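Local atomic coordinates of malonyl CoA-acyl carrier protein transacylase (Bartonella henselae, PDB entry 3QAT), a protein that transfers malonyl groups from malonyl-CoA to acyl carrier protein, probably supplying the chain-extending units of bacterial fatty acid biosynthesis. Residues Ser112-Asp115 with Thr116-Leu120; Ala130-Val133 with Gly134-Ser137; Val186-Ala189 with Ser190-Gly193. All coordinates share one frame; numbering follows the deposited sequence. Where two conformers were deposited one is given.

Contact 1: Ser112-Asp115 with Thr116-Leu120; sequences SLTD and TARLL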
loop_
_atom_site.group_PDB
_atom_site.type_symbol
_atom_site.label_atom_id
_atom_site.label_comp_id
_atom_site.label_asym_id
_atom_site.label_seq_id
_atom_site.Cartn_x
_atom_site.Cartn_y
_atom_site.Cartn_z
ATOM N N SER A 112 -1.855 -9.471 -14.669
ATOM C CA SER A 112 -3.284 -9.791 -14.742
ATOM C C SER A 112 -3.896 -9.740 -13.344
ATOM O O SER A 112 -3.187 -9.853 -12.340
ATOM C CB SER A 112 -3.545 -11.183 -15.323
ATOM O OG SER A 112 -3.127 -12.242 -14.432
ATOM N N LEU A 113 -5.215 -9.639 -13.300
ATOM C CA LEU A 113 -5.906 -9.669 -12.005
ATOM C C LEU A 113 -5.696 -10.988 -11.248
ATOM O O LEU A 113 -5.432 -10.989 -10.042
ATOM C CB LEU A 113 -7.400 -9.396 -12.203
ATOM C CG LEU A 113 -8.238 -9.424 -10.898
ATOM C CD1 LEU A 113 -7.824 -8.338 -9.883
ATOM C CD2 LEU A 113 -9.695 -9.246 -11.230
ATOM N N THR A 114 -5.794 -12.110 -11.952
ATOM C CA THR A 114 -5.570 -13.392 -11.304
ATOM C C THR A 114 -4.143 -13.498 -10.725
ATOM O O THR A 114 -3.942 -13.952 -9.580
ATOM C CB THR A 114 -5.903 -14.550 -12.290
ATOM O OG1 THR A 114 -7.324 -14.785 -12.256
ATOM C CG2 THR A 114 -5.168 -15.856 -11.915
ATOM N N ASP A 115 -3.140 -13.058 -11.497
ATOM C CA ASP A 115 -1.767 -13.103 -11.010
ATOM C C ASP A 115 -1.534 -12.157 -9.848
ATOM O O ASP A 115 -0.805 -12.486 -8.927
ATOM C CB ASP A 115 -0.771 -12.852 -12.155
ATOM C CG ASP A 115 -0.697 -14.030 -13.121
ATOM O OD1 ASP A 115 -1.172 -15.160 -12.788
ATOM O OD2 ASP A 115 -0.127 -13.840 -14.223
ATOM N N THR A 116 -2.146 -10.970 -9.898
ATOM C CA THR A 116 -1.974 -10.011 -8.804
ATOM C C THR A 116 -2.566 -10.563 -7.514
ATOM O O THR A 116 -1.953 -10.450 -6.438
ATOM C CB THR A 116 -2.634 -8.677 -9.154
ATOM O OG1 THR A 116 -2.083 -8.196 -10.398
ATOM C CG2 THR A 116 -2.313 -7.638 -8.062
ATOM N N ALA A 117 -3.738 -11.196 -7.619
ATOM C CA ALA A 117 -4.326 -11.836 -6.429
ATOM C C ALA A 117 -3.387 -12.888 -5.835
ATOM O O ALA A 117 -3.153 -12.910 -4.626
ATOM C CB ALA A 117 -5.682 -12.460 -6.764
ATOM N N ARG A 118 -2.833 -13.736 -6.689
ATOM C CA ARG A 118 -1.968 -14.793 -6.218
ATOM C C ARG A 118 -0.658 -14.244 -5.664
ATOM O O ARG A 118 -0.172 -14.735 -4.645
ATOM C CB ARG A 118 -1.716 -15.813 -7.346
ATOM C CG ARG A 118 -2.964 -16.632 -7.704
ATOM C CD ARG A 118 -2.703 -17.467 -8.931
ATOM N NE ARG A 118 -3.876 -18.272 -9.226
ATOM C CZ ARG A 118 -4.054 -18.943 -10.355
ATOM N NH1 ARG A 118 -3.147 -18.877 -11.333
ATOM N NH2 ARG A 118 -5.157 -19.665 -10.507
ATOM N N LEU A 119 -0.109 -13.228 -6.314
ATOM C CA LEU A 119 1.130 -12.620 -5.812
ATOM C C LEU A 119 0.904 -12.050 -4.419
ATOM O O LEU A 119 1.773 -12.194 -3.564
ATOM C CB LEU A 119 1.648 -11.503 -6.742
ATOM C CG LEU A 119 2.289 -11.948 -8.061
ATOM C CD1 LEU A 119 2.370 -10.728 -8.976
ATOM C CD2 LEU A 119 3.684 -12.543 -7.816
ATOM N N LEU A 120 -0.253 -11.406 -4.196
ATOM C CA LEU A 120 -0.526 -10.788 -2.887
ATOM C C LEU A 120 -0.816 -11.802 -1.792
ATOM O O LEU A 120 -0.442 -11.602 -0.643
ATOM C CB LEU A 120 -1.637 -9.728 -2.983
ATOM C CG LEU A 120 -1.161 -8.488 -3.751
ATOM C CD1 LEU A 120 -2.367 -7.605 -3.961
ATOM C CD2 LEU A 120 -0.058 -7.753 -2.965
HETATM O O HOH W 1 -0.424 -17.274 -11.323
#

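Contact 2: Ala130-Val133 with Gly134-Ser137; sequences AVAV and GEGS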
loop_
_atom_site.group_PDB
_atom_site.type_symbol
_atom_site.label_atom_id
_atom_site.label_comp_id
_atom_site.label_asym_id
_atom_site.label_seq_id
_atom_site.Cartn_x
_atom_site.Cartn_y
_atom_site.Cartn_z
ATOM N N ALA A 130 7.520 -14.891 8.199
ATOM C CA ALA A 130 8.933 -14.521 8.123
ATOM C C ALA A 130 9.682 -14.666 9.459
ATOM O O ALA A 130 10.801 -15.179 9.480
ATOM C CB ALA A 130 9.092 -13.098 7.596
ATOM N N VAL A 131 9.077 -14.183 10.542
ATOM C CA VAL A 131 9.713 -14.272 11.862
ATOM C C VAL A 131 8.781 -14.982 12.826
ATOM O O VAL A 131 7.552 -14.886 12.732
ATOM C CB VAL A 131 10.176 -12.891 12.455
ATOM C CG1 VAL A 131 10.729 -11.985 11.359
ATOM C CG2 VAL A 131 9.036 -12.198 13.202
ATOM N N ALA A 132 9.379 -15.703 13.771
ATOM C CA ALA A 132 8.605 -16.381 14.787
ATOM C C ALA A 132 7.799 -15.393 15.605
ATOM O O ALA A 132 8.182 -14.228 15.775
ATOM C CB ALA A 132 9.525 -17.207 15.697
ATOM N N VAL A 133 6.664 -15.864 16.100
ATOM C CA VAL A 133 5.771 -15.060 16.907
ATOM C C VAL A 133 6.549 -14.419 18.076
ATOM O O VAL A 133 7.429 -15.048 18.680
ATOM C CB VAL A 133 4.560 -15.904 17.412
ATOM C CG1 VAL A 133 5.026 -17.105 18.227
ATOM C CG2 VAL A 133 3.569 -15.049 18.198
ATOM N N GLY A 134 6.243 -13.152 18.333
ATOM C CA GLY A 134 6.850 -12.419 19.429
ATOM C C GLY A 134 8.198 -11.801 19.137
ATOM O O GLY A 134 8.709 -11.013 19.944
ATOM N N GLU A 135 8.787 -12.132 17.994
ATOM C CA GLU A 135 10.136 -11.674 17.751
ATOM C C GLU A 135 10.215 -10.272 17.184
ATOM O O GLU A 135 11.202 -9.579 17.410
ATOM C CB GLU A 135 10.895 -12.673 16.916
ATOM C CG GLU A 135 11.196 -13.888 17.760
ATOM C CD GLU A 135 11.809 -14.995 16.983
ATOM O OE1 GLU A 135 12.080 -14.800 15.783
ATOM O OE2 GLU A 135 12.007 -16.066 17.586
ATOM N N GLY A 136 9.159 -9.862 16.483
ATOM C CA GLY A 136 9.139 -8.541 15.858
ATOM C C GLY A 136 8.103 -7.648 16.478
ATOM O O GLY A 136 7.204 -8.102 17.191
ATOM N N SER A 137 8.214 -6.356 16.195
ATOM C CA SER A 137 7.143 -5.402 16.507
ATOM C C SER A 137 7.235 -4.256 15.522
ATOM O O SER A 137 8.230 -4.112 14.787
ATOM C CB SER A 137 7.319 -4.803 17.920
ATOM O OG SER A 137 7.219 -5.785 18.955
#

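Contact 3: Val186-Ala189 with Ser190-Gly193; sequences VEVA and SQKG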
loop_
_atom_site.group_PDB
_atom_site.type_symbol
_atom_site.label_atom_id
_atom_site.label_comp_id
_atom_site.label_asym_id
_atom_site.label_seq_id
_atom_site.Cartn_x
_atom_site.Cartn_y
_atom_site.Cartn_z
ATOM N N VAL A 186 10.225 3.239 21.352
ATOM C CA VAL A 186 9.002 3.942 21.777
ATOM C C VAL A 186 9.254 4.782 23.044
ATOM O O VAL A 186 8.853 5.952 23.103
ATOM C CB VAL A 186 7.777 2.970 21.925
ATOM C CG1 VAL A 186 6.597 3.662 22.576
ATOM C CG2 VAL A 186 7.342 2.459 20.545
ATOM N N GLU A 187 9.918 4.184 24.036
ATOM C CA GLU A 187 10.279 4.905 25.272
ATOM C C GLU A 187 11.093 6.153 24.940
ATOM O O GLU A 187 10.767 7.252 25.422
ATOM C CB GLU A 187 11.060 3.990 26.216
ATOM C CG GLU A 187 10.234 2.827 26.737
ATOM C CD GLU A 187 11.078 1.740 27.396
ATOM O OE1 GLU A 187 12.326 1.855 27.418
ATOM O OE2 GLU A 187 10.485 0.750 27.888
ATOM N N VAL A 188 12.108 5.991 24.084
ATOM C CA VAL A 188 12.973 7.108 23.702
ATOM C C VAL A 188 12.199 8.186 22.933
ATOM O O VAL A 188 12.317 9.383 23.200
ATOM C CB VAL A 188 14.208 6.645 22.912
ATOM C CG1 VAL A 188 15.066 7.850 22.520
ATOM C CG2 VAL A 188 15.049 5.663 23.754
ATOM N N ALA A 189 11.359 7.761 21.987
ATOM C CA ALA A 189 10.546 8.724 21.244
ATOM C C ALA A 189 9.655 9.566 22.150
ATOM O O ALA A 189 9.524 10.791 21.953
ATOM C CB ALA A 189 9.693 7.997 20.207
ATOM N N SER A 190 9.024 8.905 23.130
ATOM C CA SER A 190 8.177 9.564 24.120
ATOM C C SER A 190 8.991 10.569 24.945
ATOM O O SER A 190 8.552 11.695 25.181
ATOM C CB SER A 190 7.565 8.514 25.049
ATOM O OG SER A 190 6.641 9.107 25.937
ATOM N N GLN A 191 10.176 10.147 25.378
ATOM C CA GLN A 191 11.076 11.021 26.158
ATOM C C GLN A 191 11.465 12.249 25.347
ATOM O O GLN A 191 11.476 13.370 25.854
ATOM C CB GLN A 191 12.325 10.245 26.610
ATOM C CG GLN A 191 13.442 11.139 27.213
ATOM C CD GLN A 191 14.469 11.566 26.184
ATOM O OE1 GLN A 191 14.648 12.771 25.919
ATOM N NE2 GLN A 191 15.158 10.598 25.604
ATOM N N LYS A 192 11.753 12.043 24.066
ATOM C CA LYS A 192 12.110 13.164 23.181
ATOM C C LYS A 192 10.963 14.087 22.801
ATOM O O LYS A 192 11.185 15.092 22.125
ATOM C CB LYS A 192 12.774 12.642 21.908
ATOM C CG LYS A 192 14.138 12.052 22.154
ATOM C CD LYS A 192 14.816 11.694 20.823
ATOM C CE LYS A 192 16.224 11.182 21.034
ATOM N NZ LYS A 192 17.207 12.262 21.373
ATOM N N GLY A 193 9.754 13.754 23.226
ATOM C CA GLY A 193 8.600 14.634 23.046
ATOM C C GLY A 193 7.729 14.317 21.848
ATOM O O GLY A 193 6.980 15.178 21.383
#

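Contact 1: Ser112-Asp115 with Thr116-Leu120
Thr-116 reaches back to Ser-112 with two donors at once, and this grip opens the first turn of helix 113-129. Hydrogen bonds form the first kind of contact. Ser-112 O accepts from Thr-116 N and also from Thr-116 OG1, the latter at 2.8 Å with the hydroxyl standing well above the carbonyl plane. The hydroxyl gets there because OG1 lies beside its own backbone N, anti to the carbonyl carbon (chi1 -56°). The regular i to i+4 bonds follow, from Ala-117 N to Leu-113 O, Arg-118 N to Thr-114 O and Leu-119 N to Asp-115 O. Ser-112 is the N-cap: its OG accepts from Asp-115 N, an amide of the first turn, at 3.0 Å, the capping bond.

Packing supplies the second kind of contact. The side chains of Thr-114 and Arg-118 run side by side, and the methyl CG2 of Thr-114 sits over the centre of one guanidinium face, 3.6 Å from Arg-118 CZ. The arginine is extended from CG to NE, and NE donates to Ala-42 O in helix 30-43, while Thr-114 OG1 is hydrogen-bonded to Glu-38 OE2 of the same helix.

Charge is the third. Asp-115 OD1 and Arg-118 NH1 are 4.5 Å apart, too far for a salt bridge, but a water joins them: it donates to Asp-115 OD1 at 2.7 Å and lies at the guanidinium edge, in plane, 3.2 Å from Arg-118 NH1.

The serine cap thus satisfies an amide at the helix start, while methyl and water meet the guanidinium on a face and at an edge. The carboxylate of Asp-115, in the first turn, probably interacts favourably with the helix dipole, and its pairing with Arg-118 is solvent-mediated, whereas the arginine itself is tied directly to a neighbouring helix.

Contact 2: Ala130-Val133 with Gly134-Ser137
Ala-132 and Glu-135 close a type II beta turn, a compact reversal on the surface between helix 113-129 and strand 136-142. Its closing bond runs from Glu-135 N to Ala-132 O at 3.1 Å, and Gly-134 takes the third position with a positive phi of 84°, a conformation that favours glycine.

In the conformer given here, one of two deposited, the glutamate folds back over the turn that its amide closes. With CG beside the backbone N (chi1 -72°) and the chain extended beyond it, the carboxylate is carried across to Ala-132, whose methyl CB meets Glu-135 OE2 at 3.3 Å; the carboxylate's place is therefore less certain than the turn itself. On the way, Glu-135 CB passes Ala-132 O at the same 3.3 Å, so the aliphatic root of the side chain lies against the carbonyl that receives its amide.

Val-131 precedes the turn. Its CB points toward the residues after the turn, and its side chain slides past that of Glu-135 in the opposite direction. Val-131 also packs on the loop residues Pro-205 and Leu-210. Its CG2 occupies the position between backbone N and carbonyl carbon, from which that methyl meets Gly-136 N at 4.0 Å and Glu-135 CB at 4.2 Å.

Contact 3: Val186-Ala189 with Ser190-Gly193
Val-188 and Lys-192 lie side by side, one turn apart, where helix 179-191 ends in a Schellman motif. The methyl CG1 of Val-188 runs alongside the lysine chain and touches its CE at 3.8 Å. Lys-192 starts with CG beside its backbone N (chi1 -69°), which lays CG close to Val-188 O. The chain then extends and bends only at its last torsion, turning the amine aside while the methylene below it stays on the valine.

Gln-191 flanks the same methyl. It too runs alongside Val-188, but its chain is bent at chi2, bringing the amide nitrogen NE2 back to within 4.1 Å of Val-188 CG1. One valine branch therefore meets two polar side chains through contacts that are no more than van der Waals in kind.

The backbone beneath is held by helical bonds from Ser-190 N to Val-186 O, Gln-191 N to Glu-187 O and Lys-192 N to Val-188 O. On the inward side, Val-186 and Ala-189 rest on strands 136-142 and 196-200, while Ile-152 of helix 146-155 meets Val-188, Ala-189 and Lys-192. Gly-193 then leaves the helix at positive phi (97°), and its N donates to Ser-190 O at 3.1 Å.

How the contacts relate
Followed from the N terminus, the three contacts come in series, with no nesting and no crossing; only contact 2 closes a beta turn, while contacts 1 and 3 lie in the first and last turns of helices. Contact 1 starts helix 113-129, which packs against helices 30-43 and 62-82. Contact 2 lies after the far end of that helix and leads the chain into strand 136-142 of the mixed sheet; the centres of contacts 1 and 2 are about 26 Å apart. Contact 3 ends helix 179-191, which covers strands 136-142 and 196-200 of that sheet; its nearest atoms are about 8 Å from contact 2. Contacts 1 and 3 sit on opposite sides of the chain's centre. The three mark boundaries between elements within one acyl transferase domain.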